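Local coordinates for protein transcriptional regulator, putative (Vibrio cholerae O1 biovar eltor str. N16961, PDB 3BJN) that probably acts as an IclR-family DNA-binding transcription regulator, of which this chain is the C-terminal, GAF-like domain, at residues A[30-35]-A[133-138]; A[37-42]-A[59-64]. One frame throughout, in Å; residues are numbered along the deposited sequence. Where two conformers were deposited one is given.

Contact 1 (A[30-35]-A[133-138]); sequences AAYMVP and KLIGAI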
loop_
_atom_site.group_PDB
_atom_site.type_symbol
_atom_site.label_atom_id
_atom_site.label_comp_id
_atom_site.label_asym_id
_atom_site.label_seq_id
_atom_site.Cartn_x
_atom_site.Cartn_y
_atom_site.Cartn_z
ATOM N N ALA A 30 3.240 8.183 -5.481
ATOM C CA ALA A 30 3.679 7.014 -4.711
ATOM C C ALA A 30 3.661 7.388 -3.244
ATOM O O ALA A 30 3.885 8.556 -2.888
ATOM C CB ALA A 30 5.089 6.596 -5.127
ATOM N N ALA A 31 3.383 6.410 -2.395
ATOM C CA ALA A 31 3.321 6.690 -0.959
ATOM C C ALA A 31 3.897 5.548 -0.136
ATOM O O ALA A 31 3.968 4.408 -0.602
ATOM C CB ALA A 31 1.895 6.922 -0.537
ATOM N N TYR A 32 4.305 5.891 1.090
ATOM C CA TYR A 32 4.686 4.920 2.107
ATOM C C TYR A 32 3.643 4.978 3.198
ATOM O O TYR A 32 3.387 6.047 3.777
ATOM C CB TYR A 32 6.033 5.313 2.688
ATOM C CG TYR A 32 6.532 4.408 3.773
ATOM C CD1 TYR A 32 6.787 3.070 3.517
ATOM C CD2 TYR A 32 6.748 4.902 5.051
ATOM C CE1 TYR A 32 7.282 2.232 4.545
ATOM C CE2 TYR A 32 7.233 4.088 6.069
ATOM C CZ TYR A 32 7.472 2.760 5.807
ATOM O OH TYR A 32 7.974 1.967 6.821
HETATM N N MSE A 33 3.056 3.822 3.419
HETATM C CA MSE A 33 1.951 3.640 4.370
HETATM C C MSE A 33 2.401 2.782 5.533
HETATM O O MSE A 33 3.215 1.870 5.352
HETATM C CB MSE A 33 0.804 2.911 3.663
HETATM C CG MSE A 33 0.592 3.323 2.195
HETATM SE SE MSE A 33 -0.361 5.040 2.286
HETATM C CE MSE A 33 -1.943 4.165 2.794
ATOM N N VAL A 34 1.857 3.033 6.723
ATOM C CA VAL A 34 2.147 2.140 7.850
ATOM C C VAL A 34 0.859 1.808 8.565
ATOM O O VAL A 34 -0.090 2.608 8.580
ATOM C CB VAL A 34 3.191 2.666 8.862
ATOM C CG1 VAL A 34 4.545 2.879 8.184
ATOM C CG2 VAL A 34 2.684 3.908 9.581
ATOM N N PRO A 35 0.793 0.589 9.121
ATOM C CA PRO A 35 -0.430 0.212 9.835
ATOM C C PRO A 35 -0.440 0.801 11.238
ATOM O O PRO A 35 0.585 0.743 11.932
ATOM C CB PRO A 35 -0.358 -1.316 9.850
ATOM C CG PRO A 35 1.108 -1.664 9.771
ATOM C CD PRO A 35 1.804 -0.505 9.086
ATOM N N LYS A 133 8.945 -9.132 10.283
ATOM C CA LYS A 133 7.933 -8.172 10.733
ATOM C C LYS A 133 7.524 -7.216 9.638
ATOM O O LYS A 133 8.365 -6.573 9.007
ATOM C CB LYS A 133 8.416 -7.358 11.929
ATOM C CG LYS A 133 7.418 -6.318 12.381
ATOM C CD LYS A 133 7.834 -5.618 13.671
ATOM C CE LYS A 133 7.126 -4.265 13.778
ATOM N NZ LYS A 133 7.469 -3.559 15.041
ATOM N N LEU A 134 6.217 -7.105 9.437
ATOM C CA LEU A 134 5.686 -6.109 8.525
ATOM C C LEU A 134 5.773 -4.740 9.184
ATOM O O LEU A 134 5.234 -4.531 10.290
ATOM C CB LEU A 134 4.216 -6.402 8.201
ATOM C CG LEU A 134 3.639 -5.222 7.394
ATOM C CD1 LEU A 134 3.909 -5.379 5.895
ATOM C CD2 LEU A 134 2.193 -4.987 7.711
ATOM N N ILE A 135 6.424 -3.801 8.507
ATOM C CA ILE A 135 6.517 -2.451 9.041
ATOM C C ILE A 135 5.723 -1.404 8.251
ATOM O O ILE A 135 5.304 -0.395 8.807
ATOM C CB ILE A 135 7.978 -1.999 9.319
ATOM C CG1 ILE A 135 8.789 -1.938 8.044
ATOM C CG2 ILE A 135 8.630 -2.882 10.474
ATOM C CD1 ILE A 135 10.254 -1.489 8.206
ATOM N N GLY A 136 5.485 -1.666 6.974
ATOM C CA GLY A 136 4.735 -0.725 6.156
ATOM C C GLY A 136 4.497 -1.251 4.759
ATOM O O GLY A 136 4.584 -2.462 4.498
ATOM N N ALA A 137 4.160 -0.342 3.853
ATOM C CA ALA A 137 3.952 -0.739 2.455
ATOM C C ALA A 137 4.313 0.411 1.564
ATOM O O ALA A 137 4.097 1.557 1.941
ATOM C CB ALA A 137 2.530 -1.157 2.203
ATOM N N ILE A 138 4.823 0.104 0.366
ATOM C CA ILE A 138 5.003 1.134 -0.675
ATOM C C ILE A 138 3.891 0.948 -1.663
ATOM O O ILE A 138 3.570 -0.192 -2.024
ATOM C CB ILE A 138 6.367 0.956 -1.425
ATOM C CG1 ILE A 138 7.535 1.293 -0.485
ATOM C CG2 ILE A 138 6.379 1.787 -2.756
ATOM C CD1 ILE A 138 7.663 2.780 -0.144
#
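Tyr32 and Ile138 pack against each other on one face of the antiparallel sheet in this IclR C-terminal domain, where strand 29-36 meets strand 133-143 in the middle of the GAF-like fold. Tyr32 has CG anti to its backbone N (chi1 179°), beside the carbonyl carbon. Its side chain crosses that of Ile138 at about a right angle, and Tyr32 CD1 meets Ile138 CD1 at 3.8 Å. Helix 12-26 covers this face, with Val15 against Tyr32 and Leu19 and Leu22 against Ile138. The selenomethionine Met33 and Ala137 occupy the other face as a hydrogen-bonded pair. Met33 N gives a nearly straight bond to Ala137 O (2.9 Å, 176° at the hydrogen), and Ala137 N returns one to Met33 O at 2.8 Å. On its other edge, strand 133-143 has a classic beta bulge, Ile135 and Gly136 both facing Val128 of strand 121-130. Gly136 CA lies 3.1 Å from Met33 O, and the side of Gly136 that faces strand 29-36 is filled by this oxygen and the Tyr32 ring. Farther along, Pro35 CG touches Leu134 CD2 at 4.1 Å, both residues also packing on Met73, and Pro35 CD sits 3.5 Å from Ile135 O.

Contact 2 (A[37-42]-A[59-64]); sequences GYRALC and GQSQPL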
loop_
_atom_site.group_PDB
_atom_site.type_symbol
_atom_site.label_atom_id
_atom_site.label_comp_id
_atom_site.label_asym_id
_atom_site.label_seq_id
_atom_site.Cartn_x
_atom_site.Cartn_y
_atom_site.Cartn_z
ATOM N N GLY A 37 -3.112 0.567 14.308
ATOM C CA GLY A 37 -4.388 0.109 14.853
ATOM C C GLY A 37 -5.285 -0.397 13.744
ATOM O O GLY A 37 -4.934 -1.366 13.015
ATOM N N TYR A 38 -6.448 0.249 13.609
ATOM C CA TYR A 38 -7.416 -0.165 12.605
ATOM C C TYR A 38 -7.213 0.539 11.255
ATOM O O TYR A 38 -8.058 0.378 10.348
ATOM C CB TYR A 38 -8.828 0.144 13.101
ATOM C CG TYR A 38 -9.294 -0.673 14.264
ATOM C CD1 TYR A 38 -9.075 -2.057 14.328
ATOM C CD2 TYR A 38 -10.029 -0.085 15.300
ATOM C CE1 TYR A 38 -9.558 -2.819 15.390
ATOM C CE2 TYR A 38 -10.510 -0.817 16.352
ATOM C CZ TYR A 38 -10.294 -2.197 16.412
ATOM O OH TYR A 38 -10.818 -2.881 17.485
ATOM N N ARG A 39 -6.154 1.362 11.138
ATOM C CA ARG A 39 -6.037 2.288 9.979
ATOM C C ARG A 39 -4.680 2.233 9.320
ATOM O O ARG A 39 -3.725 1.740 9.902
ATOM C CB ARG A 39 -6.376 3.742 10.378
ATOM C CG ARG A 39 -7.713 3.824 11.140
ATOM C CD ARG A 39 -8.056 5.238 11.512
ATOM N NE ARG A 39 -8.395 6.060 10.362
ATOM C CZ ARG A 39 -9.610 6.150 9.812
ATOM N NH1 ARG A 39 -10.639 5.426 10.275
ATOM N NH2 ARG A 39 -9.787 6.956 8.752
ATOM N N ALA A 40 -4.649 2.691 8.070
ATOM C CA ALA A 40 -3.425 2.768 7.262
ATOM C C ALA A 40 -3.066 4.248 7.223
ATOM O O ALA A 40 -3.825 5.063 6.700
ATOM C CB ALA A 40 -3.688 2.238 5.863
ATOM N N LEU A 41 -1.921 4.592 7.797
ATOM C CA LEU A 41 -1.483 5.980 7.824
ATOM C C LEU A 41 -0.554 6.282 6.635
ATOM O O LEU A 41 0.401 5.553 6.393
ATOM C CB LEU A 41 -0.749 6.262 9.138
ATOM C CG LEU A 41 -0.092 7.634 9.225
ATOM C CD1 LEU A 41 -1.143 8.748 9.322
ATOM C CD2 LEU A 41 0.845 7.695 10.422
ATOM N N CYS A 42 -0.825 7.364 5.920
ATOM C CA CYS A 42 0.092 7.769 4.860
ATOM C C CYS A 42 1.221 8.608 5.470
ATOM O O CYS A 42 1.005 9.757 5.867
ATOM C CB CYS A 42 -0.662 8.536 3.797
ATOM S SG CYS A 42 0.432 9.021 2.449
ATOM N N GLY A 59 -0.102 12.315 6.139
ATOM C CA GLY A 59 -0.503 12.676 7.512
ATOM C C GLY A 59 -1.922 12.286 7.874
ATOM O O GLY A 59 -2.362 12.506 9.016
ATOM N N GLN A 60 -2.642 11.731 6.907
ATOM C CA GLN A 60 -4.002 11.227 7.151
ATOM C C GLN A 60 -4.056 9.706 6.966
ATOM O O GLN A 60 -3.224 9.120 6.277
ATOM C CB GLN A 60 -5.024 11.926 6.244
ATOM C CG GLN A 60 -5.099 13.468 6.435
ATOM C CD GLN A 60 -5.395 13.919 7.873
ATOM O OE1 GLN A 60 -6.307 13.395 8.547
ATOM N NE2 GLN A 60 -4.645 14.919 8.340
ATOM N N SER A 61 -5.056 9.092 7.605
ATOM C CA SER A 61 -5.229 7.650 7.551
ATOM C C SER A 61 -6.599 7.237 7.004
ATOM O O SER A 61 -7.549 8.037 6.973
ATOM C CB SER A 61 -5.047 7.036 8.934
ATOM O OG SER A 61 -6.026 7.549 9.806
ATOM N N GLN A 62 -6.666 5.997 6.537
ATOM C CA GLN A 62 -7.863 5.368 5.975
ATOM C C GLN A 62 -8.091 4.047 6.708
ATOM O O GLN A 62 -7.132 3.431 7.131
ATOM C CB GLN A 62 -7.628 5.045 4.492
ATOM C CG GLN A 62 -7.641 6.264 3.551
ATOM C CD GLN A 62 -9.052 6.796 3.302
ATOM O OE1 GLN A 62 -9.964 6.045 2.936
ATOM N NE2 GLN A 62 -9.233 8.098 3.500
ATOM N N PRO A 63 -9.335 3.557 6.761
ATOM C CA PRO A 63 -9.497 2.235 7.372
ATOM C C PRO A 63 -8.661 1.157 6.672
ATOM O O PRO A 63 -8.524 1.157 5.438
ATOM C CB PRO A 63 -11.003 1.948 7.187
ATOM C CG PRO A 63 -11.629 3.299 7.031
ATOM C CD PRO A 63 -10.617 4.121 6.297
ATOM N N LEU A 64 -8.113 0.245 7.468
ATOM C CA LEU A 64 -7.306 -0.859 6.987
ATOM C C LEU A 64 -8.248 -1.971 6.555
ATOM O O LEU A 64 -8.568 -2.903 7.326
ATOM C CB LEU A 64 -6.364 -1.294 8.120
ATOM C CG LEU A 64 -4.956 -1.821 7.899
ATOM C CD1 LEU A 64 -4.230 -1.178 6.807
ATOM C CD2 LEU A 64 -4.171 -1.795 9.252
HETATM O O HOH W 1 -3.886 6.523 4.260
#
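An antiparallel ladder joins strand 39-45 to the short strand 61-63, the outermost on this side of the domain's sheet within the chain. Backbone bonds run its whole length: Leu64 N to Tyr38 O, Ala40 and Gln62 to each other, Cys42 N to Gln60 O, and Gly59 N to Cys42 O. Over it, the exposed Arg39 side chain reaches across to grip Ser61 side-on. The bend at chi3 (69°) sets NE, which points its N-H at the serine hydroxyl. Arg39 NE donates to Ser61 OG at 2.9 Å, with the oxygen only 4° out of the guanidinium plane, while Arg39 NH2 reaches Ser61 O at 3.1 Å from above that carbonyl's plane. One face of the guanidinium lies over Gln62 C and Pro63 N. The Arg39 side chain runs alongside the Pro63 ring in the same direction, and Pro63 CD is 3.8 Å from Arg39 NH2. Ser61 CB also sits close to Ala40 O, at 3.2 Å, and a water lies 2.8 Å from Ala40 O, in position to donate. On the buried side Leu64 turns toward strand 39-45 and packs among Met73, Ile85 and Pro35. Leu64 CD1 meets Ala40 CB at 3.6 Å, and Leu64 CD2 lies 3.6 Å from Arg39 O.

Contacts 1 and 2 belong to one antiparallel sheet, and consecutive strands 29-36 and 39-45 join them: Val34 O probably accepts a hydrogen bond from Leu41 N at 2.8 Å. Contact 1 is buried near the chain's centre, and its side-chain chemistry is apolar, with only one hydrogen-bonded pair across its segments. Contact 2 lies farther out, at the sheet's border, where a longer run of backbone bonds is supplemented by a polar arginine-serine grip and a water. Their packing merges on the face beneath helix 67-76, as Met33 SE touches Cys42 CA and Pro35 CB meets Leu64 CD2. Along the chain, contact 2 is nested inside the loop closed by contact 1.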